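Side-chain contacts in archaemetzincin (Archaeoglobus fulgidus, PDB 3ZVS), which is probably a zinc-dependent metalloprotease of the metzincin type, with one catalytic and one seemingly structural zinc and a natural substrate that remains unknown: residues 20-25 / 113-118; 90-95 / 120-125. All coordinates share one frame; numbering follows the deposited sequence. Where two conformers were deposited one is given.

Contact 1 of 2, residues 20-25 / 113-118. With ZN (zinc ion), chain D.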
ATOM      1  N   ASN A  20       8.030   9.901   5.902  1.00 11.38           N
ATOM      2  CA  ASN A  20       9.447  10.220   5.786  1.00 15.13           C
ATOM      3  C   ASN A  20      10.095   9.704   4.499  1.00 16.54           C
ATOM      4  O   ASN A  20      11.114  10.241   4.070  1.00 18.88           O
ATOM      5  CB  ASN A  20      10.218   9.620   6.961  1.00 16.47           C
ATOM      6  CG  ASN A  20       9.897  10.281   8.277  1.00 28.91           C
ATOM      7  OD1 ASN A  20       9.416  11.407   8.316  1.00 26.41           O
ATOM      8  ND2 ASN A  20      10.161   9.571   9.371  1.00 31.78           N
ATOM      9  N   SER A  21       9.528   8.676   3.882  1.00 14.00           N
ATOM     10  CA  SER A  21      10.135   8.020   2.716  0.52 12.98           C
ATOM     11  C   SER A  21       9.493   8.407   1.392  1.00 16.64           C
ATOM     12  O   SER A  21      10.187   8.569   0.373  1.00 17.56           O
ATOM     13  CB  SER A  21      10.055   6.507   2.859  0.52 15.35           C
ATOM     14  OG  SER A  21      10.626   6.078   4.067  0.52 18.44           O
ATOM     15  N   LEU A  22       8.172   8.540   1.372  1.00 14.16           N
ATOM     16  CA  LEU A  22       7.461   8.771   0.123  1.00 14.30           C
ATOM     17  C   LEU A  22       7.698  10.104  -0.601  1.00 15.87           C
ATOM     18  O   LEU A  22       7.651  10.143  -1.840  1.00 16.55           O
ATOM     19  CB  LEU A  22       5.968   8.544   0.309  1.00 12.76           C
ATOM     20  CG  LEU A  22       5.458   7.156   0.717  1.00 14.30           C
ATOM     21  CD1 LEU A  22       3.945   7.194   0.884  1.00 14.03           C
ATOM     22  CD2 LEU A  22       5.845   6.057  -0.273  1.00 16.34           C
ATOM     23  N   PRO A  23       7.928  11.199   0.131  1.00 15.95           N
ATOM     24  CA  PRO A  23       8.156  12.464  -0.594  1.00 17.81           C
ATOM     25  C   PRO A  23       9.293  12.387  -1.602  1.00 18.70           C
ATOM     26  O   PRO A  23       9.120  12.812  -2.739  1.00 21.06           O
ATOM     27  CB  PRO A  23       8.489  13.445   0.534  1.00 18.96           C
ATOM     28  CG  PRO A  23       7.756  12.889   1.729  1.00 16.96           C
ATOM     29  CD  PRO A  23       7.887  11.399   1.591  1.00 17.03           C
ATOM     30  N   LYS A  24      10.418  11.819  -1.200  1.00 16.45           N
ATOM     31  CA  LYS A  24      11.572  11.743  -2.086  1.00 17.44           C
ATOM     32  C   LYS A  24      11.305  10.789  -3.248  1.00 26.04           C
ATOM     33  O   LYS A  24      11.691  11.070  -4.377  1.00 25.16           O
ATOM     34  CB  LYS A  24      12.791  11.294  -1.284  1.00 22.16           C
ATOM     35  CG  LYS A  24      14.047  11.153  -2.104  1.00 34.91           C
ATOM     36  CD  LYS A  24      15.136  10.498  -1.290  1.00 42.27           C
ATOM     37  CE  LYS A  24      16.343  10.181  -2.158  1.00 57.25           C
ATOM     38  NZ  LYS A  24      17.470   9.663  -1.341  1.00 67.36           N
ATOM     39  N   ILE A  25      10.641   9.664  -2.980  1.00 17.32           N
ATOM     40  CA  ILE A  25      10.384   8.669  -4.017  1.00 16.36           C
ATOM     41  C   ILE A  25       9.478   9.191  -5.125  1.00 17.64           C
ATOM     42  O   ILE A  25       9.684   8.895  -6.307  1.00 18.18           O
ATOM     43  CB  ILE A  25       9.781   7.387  -3.376  1.00 14.84           C
ATOM     44  CG1 ILE A  25      10.839   6.778  -2.469  1.00 15.61           C
ATOM     45  CG2 ILE A  25       9.356   6.392  -4.444  1.00 15.08           C
ATOM     46  CD1 ILE A  25      10.323   5.594  -1.663  1.00 19.10           C
ATOM     47  N   LYS A 113       8.350  -0.630   0.277  1.00  9.79           N
ATOM     48  CA  LYS A 113       8.182  -1.293  -1.027  1.00 10.05           C
ATOM     49  C   LYS A 113       6.713  -1.439  -1.394  1.00 10.26           C
ATOM     50  O   LYS A 113       6.306  -1.127  -2.502  1.00 10.93           O
ATOM     51  CB  LYS A 113       8.825  -2.687  -1.037  1.00 11.18           C
ATOM     52  CG  LYS A 113      10.329  -2.715  -1.098  1.00 12.16           C
ATOM     53  CD  LYS A 113      10.829  -4.139  -1.059  1.00 12.79           C
ATOM     54  CE  LYS A 113      12.355  -4.166  -1.179  1.00 13.92           C
ATOM     55  NZ  LYS A 113      12.805  -5.551  -0.971  1.00 13.71           N
ATOM     56  N   GLU A 114       5.929  -1.936  -0.451  1.00  9.38           N
ATOM     57  CA  GLU A 114       4.556  -2.256  -0.765  1.00 10.10           C
ATOM     58  C   GLU A 114       3.684  -1.006  -0.880  1.00  9.26           C
ATOM     59  O   GLU A 114       2.743  -0.962  -1.687  1.00  9.79           O
ATOM     60  CB  GLU A 114       4.024  -3.274   0.246  1.00 10.12           C
ATOM     61  CG  GLU A 114       4.776  -4.613   0.153  1.00 11.67           C
ATOM     62  CD  GLU A 114       4.627  -5.248  -1.185  1.00 13.47           C
ATOM     63  OE1 GLU A 114       3.607  -5.927  -1.361  1.00 12.99           O
ATOM     64  OE2 GLU A 114       5.459  -5.051  -2.090  1.00 13.12           O
ATOM     65  N   ALA A 115       3.990   0.038  -0.109  1.00  9.43           N
ATOM     66  CA  ALA A 115       3.316   1.325  -0.314  1.00  9.81           C
ATOM     67  C   ALA A 115       3.623   1.922  -1.692  1.00 10.39           C
ATOM     68  O   ALA A 115       2.731   2.386  -2.383  1.00 10.12           O
ATOM     69  CB  ALA A 115       3.720   2.333   0.786  1.00  8.65           C
ATOM     70  N   VAL A 116       4.894   1.915  -2.076  1.00  9.42           N
ATOM     71  CA  VAL A 116       5.312   2.410  -3.369  1.00  9.49           C
ATOM     72  C   VAL A 116       4.610   1.644  -4.480  1.00  8.99           C
ATOM     73  O   VAL A 116       4.131   2.239  -5.450  1.00  9.89           O
ATOM     74  CB  VAL A 116       6.826   2.322  -3.480  1.00  7.95           C
ATOM     75  CG1 VAL A 116       7.299   2.602  -4.917  1.00 10.66           C
ATOM     76  CG2 VAL A 116       7.489   3.355  -2.550  1.00 10.94           C
ATOM     77  N   HIS A 117       4.525   0.325  -4.330  1.00  9.30           N
ATOM     78  CA  HIS A 117       3.826  -0.537  -5.300  1.00 10.43           C
ATOM     79  C   HIS A 117       2.369  -0.085  -5.499  1.00 10.07           C
ATOM     80  O   HIS A 117       1.872   0.076  -6.599  1.00  9.57           O
ATOM     81  CB  HIS A 117       3.891  -1.976  -4.796  1.00 10.32           C
ATOM     82  CG  HIS A 117       3.235  -2.961  -5.700  1.00  9.69           C
ATOM     83  ND1 HIS A 117       3.935  -3.672  -6.657  1.00  8.95           N
ATOM     84  CD2 HIS A 117       1.935  -3.346  -5.826  1.00 10.64           C
ATOM     85  CE1 HIS A 117       3.100  -4.475  -7.306  1.00  8.37           C
ATOM     86  NE2 HIS A 117       1.882  -4.299  -6.815  1.00 10.68           N
ATOM     87  N   GLU A 118       1.657   0.094  -4.388  1.00  9.48           N
ATOM     88  CA  GLU A 118       0.261   0.497  -4.477  1.00  8.67           C
ATOM     89  C   GLU A 118       0.109   1.866  -5.138  1.00 10.76           C
ATOM     90  O   GLU A 118      -0.760   2.087  -5.962  1.00 11.02           O
ATOM     91  CB  GLU A 118      -0.380   0.507  -3.077  1.00 10.41           C
ATOM     92  CG  GLU A 118      -0.543  -0.873  -2.466  1.00 10.95           C
ATOM     93  CD  GLU A 118      -1.218  -1.859  -3.376  1.00 10.89           C
ATOM     94  OE1 GLU A 118      -2.221  -1.492  -4.044  1.00 12.00           O
ATOM     95  OE2 GLU A 118      -0.761  -3.010  -3.460  1.00 12.43           O
TER
HETATM   96 ZN    ZN D1159       0.074  -4.910  -7.629  1.00 10.42          ZN

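Contact 2 of 2, residues 90-95 / 120-125. With ZN (zinc ion), chain D.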
ATOM      1  N   ALA A  90      -7.659   7.181  -8.028  1.00 14.17           N
ATOM      2  CA  ALA A  90      -7.307   8.082  -6.950  1.00 15.38           C
ATOM      3  C   ALA A  90      -6.849   7.400  -5.676  1.00 12.81           C
ATOM      4  O   ALA A  90      -6.089   8.000  -4.908  1.00 15.10           O
ATOM      5  CB  ALA A  90      -8.469   8.977  -6.648  1.00 17.42           C
ATOM      6  N   ARG A  91      -7.317   6.173  -5.456  1.00 12.85           N
ATOM      7  CA  ARG A  91      -7.238   5.537  -4.135  1.00 12.64           C
ATOM      8  C   ARG A  91      -6.545   4.179  -4.153  1.00 12.23           C
ATOM      9  O   ARG A  91      -6.644   3.424  -5.125  1.00 13.14           O
ATOM     10  CB  ARG A  91      -8.661   5.310  -3.587  1.00 15.37           C
ATOM     11  CG  ARG A  91      -9.415   6.586  -3.337  1.00 16.99           C
ATOM     12  CD  ARG A  91     -10.856   6.293  -2.993  1.00 16.22           C
ATOM     13  NE  ARG A  91     -11.627   5.921  -4.164  1.00 18.57           N
ATOM     14  CZ  ARG A  91     -12.955   5.960  -4.218  1.00 24.75           C
ATOM     15  NH1 ARG A  91     -13.635   6.368  -3.167  1.00 22.18           N
ATOM     16  NH2 ARG A  91     -13.594   5.589  -5.326  1.00 31.71           N
ATOM     17  N   ALA A  92      -5.848   3.856  -3.063  1.00 11.67           N
ATOM     18  CA  ALA A  92      -5.336   2.515  -2.825  1.00 10.04           C
ATOM     19  C   ALA A  92      -5.355   2.228  -1.351  1.00  8.12           C
ATOM     20  O   ALA A  92      -5.497   3.162  -0.531  1.00 10.62           O
ATOM     21  CB  ALA A  92      -3.914   2.363  -3.365  1.00 13.17           C
ATOM     22  N   VAL A  93      -5.215   0.959  -1.013  1.00 10.14           N
ATOM     23  CA  VAL A  93      -5.056   0.504   0.343  1.00 11.08           C
ATOM     24  C   VAL A  93      -3.879  -0.463   0.401  1.00  9.32           C
ATOM     25  O   VAL A  93      -3.643  -1.258  -0.501  1.00  9.91           O
ATOM     26  CB  VAL A  93      -6.358  -0.120   0.896  1.00 12.39           C
ATOM     27  CG1 VAL A  93      -6.749  -1.319   0.112  1.00 16.57           C
ATOM     28  CG2 VAL A  93      -6.201  -0.490   2.373  1.00 14.99           C
ATOM     29  N   LEU A  94      -3.111  -0.329   1.466  1.00  9.59           N
ATOM     30  CA  LEU A  94      -2.011  -1.217   1.817  1.00  8.97           C
ATOM     31  C   LEU A  94      -2.290  -1.833   3.194  1.00  8.46           C
ATOM     32  O   LEU A  94      -2.641  -1.111   4.129  1.00  9.40           O
ATOM     33  CB  LEU A  94      -0.723  -0.402   1.919  1.00  9.09           C
ATOM     34  CG  LEU A  94       0.465  -1.116   2.559  1.00 11.13           C
ATOM     35  CD1 LEU A  94       0.988  -2.292   1.739  1.00 10.32           C
ATOM     36  CD2 LEU A  94       1.601  -0.111   2.810  1.00 10.62           C
ATOM     37  N   SER A  95      -2.076  -3.122   3.349  1.00  8.95           N
ATOM     38  CA  SER A  95      -2.025  -3.743   4.666  1.00  7.60           C
ATOM     39  C   SER A  95      -0.603  -4.180   4.964  1.00  9.08           C
ATOM     40  O   SER A  95       0.068  -4.799   4.116  1.00  9.86           O
ATOM     41  CB  SER A  95      -2.881  -4.972   4.751  1.00  8.58           C
ATOM     42  OG  SER A  95      -2.612  -5.655   5.957  1.00  9.30           O
ATOM     43  N   GLY A 120       2.145   3.270  -7.187  1.00 11.24           N
ATOM     44  CA  GLY A 120       2.454   3.105  -8.595  1.00 11.38           C
ATOM     45  C   GLY A 120       1.228   2.691  -9.386  1.00 11.29           C
ATOM     46  O   GLY A 120       1.034   3.186 -10.498  1.00 12.26           O
ATOM     47  N   HIS A 121       0.428   1.772  -8.856  1.00 10.64           N
ATOM     48  CA  HIS A 121      -0.828   1.432  -9.525  1.00 10.58           C
ATOM     49  C   HIS A 121      -1.768   2.623  -9.657  1.00 13.18           C
ATOM     50  O   HIS A 121      -2.378   2.812 -10.707  1.00 12.93           O
ATOM     51  CB  HIS A 121      -1.602   0.364  -8.770  1.00  9.93           C
ATOM     52  CG  HIS A 121      -1.071  -1.040  -8.878  1.00  8.80           C
ATOM     53  ND1 HIS A 121      -0.747  -1.657 -10.069  1.00 10.28           N
ATOM     54  CD2 HIS A 121      -0.913  -1.982  -7.920  1.00  9.37           C
ATOM     55  CE1 HIS A 121      -0.411  -2.922  -9.827  1.00 10.25           C
ATOM     56  NE2 HIS A 121      -0.485  -3.133  -8.525  1.00 10.16           N
ATOM     57  N   VAL A 122      -1.887   3.452  -8.610  1.00 11.57           N
ATOM     58  CA  VAL A 122      -2.766   4.618  -8.710  1.00 12.81           C
ATOM     59  C   VAL A 122      -2.286   5.547  -9.837  1.00 13.37           C
ATOM     60  O   VAL A 122      -3.107   6.160 -10.531  1.00 14.96           O
ATOM     61  CB  VAL A 122      -2.889   5.394  -7.371  1.00 13.10           C
ATOM     62  CG1 VAL A 122      -3.865   6.559  -7.532  1.00 15.88           C
ATOM     63  CG2 VAL A 122      -3.364   4.467  -6.268  1.00 14.14           C
ATOM     64  N   LEU A 123      -0.980   5.595 -10.032  1.00 12.35           N
ATOM     65  CA  LEU A 123      -0.371   6.420 -11.077  1.00 13.80           C
ATOM     66  C   LEU A 123      -0.424   5.781 -12.449  1.00 16.90           C
ATOM     67  O   LEU A 123       0.128   6.333 -13.398  1.00 21.74           O
ATOM     68  CB  LEU A 123       1.088   6.749 -10.756  1.00 14.99           C
ATOM     69  CG  LEU A 123       1.284   7.492  -9.452  1.00 15.97           C
ATOM     70  CD1 LEU A 123       2.760   7.720  -9.188  1.00 18.94           C
ATOM     71  CD2 LEU A 123       0.486   8.788  -9.438  1.00 19.04           C
ATOM     72  N   GLY A 124      -1.014   4.605 -12.553  1.00 13.71           N
ATOM     73  CA  GLY A 124      -1.350   4.009 -13.833  1.00 14.95           C
ATOM     74  C   GLY A 124      -0.454   2.862 -14.228  1.00 14.79           C
ATOM     75  O   GLY A 124      -0.609   2.322 -15.332  1.00 17.25           O
ATOM     76  N   LEU A 125       0.454   2.453 -13.346  1.00 12.24           N
ATOM     77  CA  LEU A 125       1.358   1.348 -13.632  1.00 11.34           C
ATOM     78  C   LEU A 125       0.745  -0.013 -13.333  1.00 12.95           C
ATOM     79  O   LEU A 125       0.258  -0.276 -12.235  1.00 13.09           O
ATOM     80  CB  LEU A 125       2.672   1.470 -12.849  1.00 12.34           C
ATOM     81  CG  LEU A 125       3.467   2.742 -13.101  1.00 11.44           C
ATOM     82  CD1 LEU A 125       4.654   2.836 -12.180  1.00 13.92           C
ATOM     83  CD2 LEU A 125       3.966   2.751 -14.534  1.00 15.30           C
TER
HETATM   84 ZN    ZN D1159       0.074  -4.910  -7.629  1.00 10.42          ZN

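Contact 1 of 2, residues 20-25 / 113-118
Leu22 and Val116 mark the nearest backbone approach between two helices, where the axes of the short segments 20-25 and 113-118 pass 10.8 Å apart and cross at -46°. At this separation the contact here is made by side-chain ends, and one methyl, Val116 CG2, meets both Leu22 and Ile25. CG2 of Val116 lies 3.7 Å from Ile25 CD1 and 3.9 Å from Leu22 CD2, bridging two residues that sit three positions apart on the opposing helix. With CG2 anti to the carbonyl carbon of Val116 and CG1 anti to the backbone N (chi1 170°), it is CG2 that faces the other helix. Leu22 and Val116 lie alongside each other, pointing opposite ways, whereas Ile25 comes at a slant and also brings its CG2 branch to 4.0 Å from Val116 CG2. Ala115 adds a looser touch, its CB 4.4 Å from Leu22 CD2. The interface is wholly apolar. On the far side of helix 113-118, His117 binds the catalytic zinc through NE2, while its ND1 is hydrogen-bonded to Val133 O. The packing thus lies behind the metal site: helix 12-26 backs helix 104-122, Phe26 and Phe150 extend the apolar cluster around Val116, and Leu94 of strand 91-95 packs against Ala115.

Contact 2 of 2, residues 90-95 / 120-125
This is a strand-to-helix packing contact in which Val122, at the C-terminal end of helix 104-122, rests on the beginning of strand 91-95. It illustrates how one branched side chain can join a helix to a sheet by using its two methyls separately. CG1 lies against the backbone of Ala90, 3.6 Å from Ala90 C, and CG2 is 3.6 Å from both Arg91 O and Ala92 CB. At a chi1 of -178° the two methyls of Val122 straddle the start of the strand, CG2 lying beside the valine's own backbone N. Ala92 directs its CB toward the helix; Ala90 and Arg91 point theirs away and offer main chain instead. Without the two methyls of Val122, as with an alanine here, Ala90 C and Ala92 CB would probably lose their partners and a gap would be likely to open between helix end and strand.

Just beyond, the chain leaves the helix by a Schellman motif, with Gly124 at positive phi and Leu125 N bonded to Gly120 O. As in other metzincins, Gly124 is the glycine of the extended zinc signature HExxHxxGxxH, and the turn it makes leads on to His127, the third zinc-binding histidine. This turn brings Leu125 O to 2.8 Å from His121 ND1, a somewhat bent bond (144° at the hydrogen) approached from 24° outside the imidazole plane. It probably helps fix the rotation of the ring whose NE2 binds the catalytic zinc at 2.1 Å. The guanidinium of Arg91 forms a salt bridge with Glu86 and a hydrogen bond to Leu59 O. Strand 91-95 lies between strands 65-69 and 83-85 in the five-stranded sheet, with helix 104-122 over one face and helix 52-58 touching Arg91 and Val93.

Helix 104-122 is common to both contacts: contact 1 packs helix 12-26 against it, and contact 2 seats its C-terminal end on strand 91-95. Their centres are 11 Å apart and they touch directly, Glu114 CB lying 3.5 Å from Leu94 CD1 and Glu118 CB 4.0 Å from Ala92 CB. The segments carry the HExxH motif: His117 and the probable proton acceptor Glu118 lie in 113-118, His121 in 120-125, though none of the three carries the packing within its own contact. The two histidines, their rings about perpendicular, bind the same zinc, and His127 completes the protein ligands. The example is consistent with a general principle: residues on other faces of a zinc-binding helix anchor it to the fold while its histidines turn to the metal.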